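Side-chain contact in probable ribonuclease HepT (Haemophilus influenzae, PDB 1JOG), which is probably the RNase toxin of a type VII toxin-antitoxin system, neutralised by its cognate antitoxin MntA, probably through AMPylation: residues D32-P35 and S36-D40. Sequence-based numbering, arbitrary orientation.
Sequences DMQP and SIVQD
The carbonyl oxygen of Pro35, the N-cap residue, accepts a hydrogen bond from Gln39 N at 3.0 Å with an N-H...O angle of 162°, the first i to i+4 bond of the helix, while the nearer Val38 N makes a bent, weak bond to the same oxygen. Val38 points toward the residues leading in, and its two methyl groups part between them. Val38 CG1, anti to the backbone N (chi1 167°), lies 3.6 Å from Gln34 CB, and Val38 CG2 packs 3.6 Å from CG of the Pro35 ring. Gln39 reaches back along the incoming chain instead: extended beyond CG, it brings NE2 to 3.8 Å from Asp32 CA. A water 2.9 Å from Gln39 NE2 accepts a hydrogen bond from it and donates weakly to Asp32 OD2, and Phe31 O takes a further weak bond from NE2. Gln34, bent at chi2 (-48°), donates from NE2 to Trp30 O of the same chain; both amides thus reach back to the end of helix 28-31, Gln39 only weakly. The contact forms the corner between that short helix and the long helix 36-68, at the surface, where Trp30 of the second subunit packs on Gln34 and Val38, and Gln24 of that subunit on Pro35.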
loop_
_atom_site.group_PDB
_atom_site.type_symbol
_atom_site.label_atom_id
_atom_site.label_comp_id
_atom_site.label_asym_id
_atom_site.label_seq_id
_atom_site.Cartn_x
_atom_site.Cartn_y
_atom_site.Cartn_z
ATOM N N ASP A 32 -11.897 -13.659 15.611
ATOM C CA ASP A 32 -13.161 -13.059 16.130
ATOM C C ASP A 32 -13.031 -12.376 17.529
ATOM O O ASP A 32 -13.827 -11.516 17.906
ATOM C CB ASP A 32 -14.252 -14.131 16.209
ATOM C CG ASP A 32 -14.698 -14.610 14.852
ATOM O OD1 ASP A 32 -15.362 -15.673 14.808
ATOM O OD2 ASP A 32 -14.406 -13.931 13.840
HETATM N N MSE A 33 -12.027 -12.804 18.281
HETATM C CA MSE A 33 -11.701 -12.346 19.624
HETATM C C MSE A 33 -10.957 -11.010 19.685
HETATM O O MSE A 33 -11.079 -10.263 20.647
HETATM C CB MSE A 33 -10.790 -13.423 20.307
HETATM C CG MSE A 33 -11.449 -14.728 20.749
HETATM SE SE MSE A 33 -10.194 -15.914 21.605
HETATM C CE MSE A 33 -9.435 -14.681 22.815
ATOM N N GLN A 34 -10.130 -10.769 18.675
ATOM C CA GLN A 34 -9.268 -9.597 18.609
ATOM C C GLN A 34 -9.985 -8.276 18.637
ATOM O O GLN A 34 -11.138 -8.182 18.246
ATOM C CB GLN A 34 -8.423 -9.622 17.347
ATOM C CG GLN A 34 -7.703 -10.918 17.123
ATOM C CD GLN A 34 -6.977 -11.411 18.348
ATOM O OE1 GLN A 34 -6.215 -10.684 18.991
ATOM N NE2 GLN A 34 -7.189 -12.668 18.669
ATOM N N PRO A 35 -9.328 -7.235 19.136
ATOM C CA PRO A 35 -10.135 -6.028 19.080
ATOM C C PRO A 35 -10.381 -5.533 17.626
ATOM O O PRO A 35 -9.678 -5.854 16.672
ATOM C CB PRO A 35 -9.349 -5.054 19.955
ATOM C CG PRO A 35 -8.010 -5.666 20.093
ATOM C CD PRO A 35 -8.259 -7.114 20.136
ATOM N N SER A 36 -11.452 -4.791 17.483
ATOM C CA SER A 36 -11.875 -4.202 16.218
ATOM C C SER A 36 -10.731 -3.627 15.382
ATOM O O SER A 36 -10.651 -3.911 14.202
ATOM C CB SER A 36 -12.853 -3.065 16.512
ATOM O OG SER A 36 -13.715 -2.842 15.445
ATOM N N ILE A 37 -9.831 -2.855 15.997
ATOM C CA ILE A 37 -8.805 -2.223 15.220
ATOM C C ILE A 37 -7.761 -3.254 14.779
ATOM O O ILE A 37 -7.125 -3.059 13.745
ATOM C CB ILE A 37 -8.184 -1.004 15.997
ATOM C CG1 ILE A 37 -7.365 -0.107 15.068
ATOM C CG2 ILE A 37 -7.167 -1.463 17.009
ATOM C CD1 ILE A 37 -8.146 0.521 13.961
ATOM N N VAL A 38 -7.595 -4.340 15.551
ATOM C CA VAL A 38 -6.644 -5.414 15.200
ATOM C C VAL A 38 -7.240 -6.141 13.981
ATOM O O VAL A 38 -6.561 -6.355 12.986
ATOM C CB VAL A 38 -6.420 -6.369 16.395
ATOM C CG1 VAL A 38 -5.669 -7.692 15.943
ATOM C CG2 VAL A 38 -5.601 -5.631 17.467
ATOM N N GLN A 39 -8.532 -6.445 14.012
ATOM C CA GLN A 39 -9.112 -7.142 12.895
ATOM C C GLN A 39 -8.911 -6.412 11.602
ATOM O O GLN A 39 -8.517 -7.027 10.646
ATOM C CB GLN A 39 -10.616 -7.381 13.055
ATOM C CG GLN A 39 -10.962 -8.441 14.091
ATOM C CD GLN A 39 -12.460 -8.688 14.215
ATOM O OE1 GLN A 39 -13.227 -7.742 14.401
ATOM N NE2 GLN A 39 -12.874 -9.926 14.078
ATOM N N ASP A 40 -9.158 -5.103 11.540
ATOM C CA ASP A 40 -9.021 -4.455 10.236
ATOM C C ASP A 40 -7.613 -4.016 9.861
ATOM O O ASP A 40 -7.321 -3.787 8.666
ATOM C CB ASP A 40 -9.987 -3.295 10.111
ATOM C CG ASP A 40 -9.524 -2.049 10.822
ATOM O OD1 ASP A 40 -9.145 -2.105 12.017
ATOM O OD2 ASP A 40 -9.561 -0.989 10.167
HETATM O O HOH W 1 -15.598 -10.887 14.627
#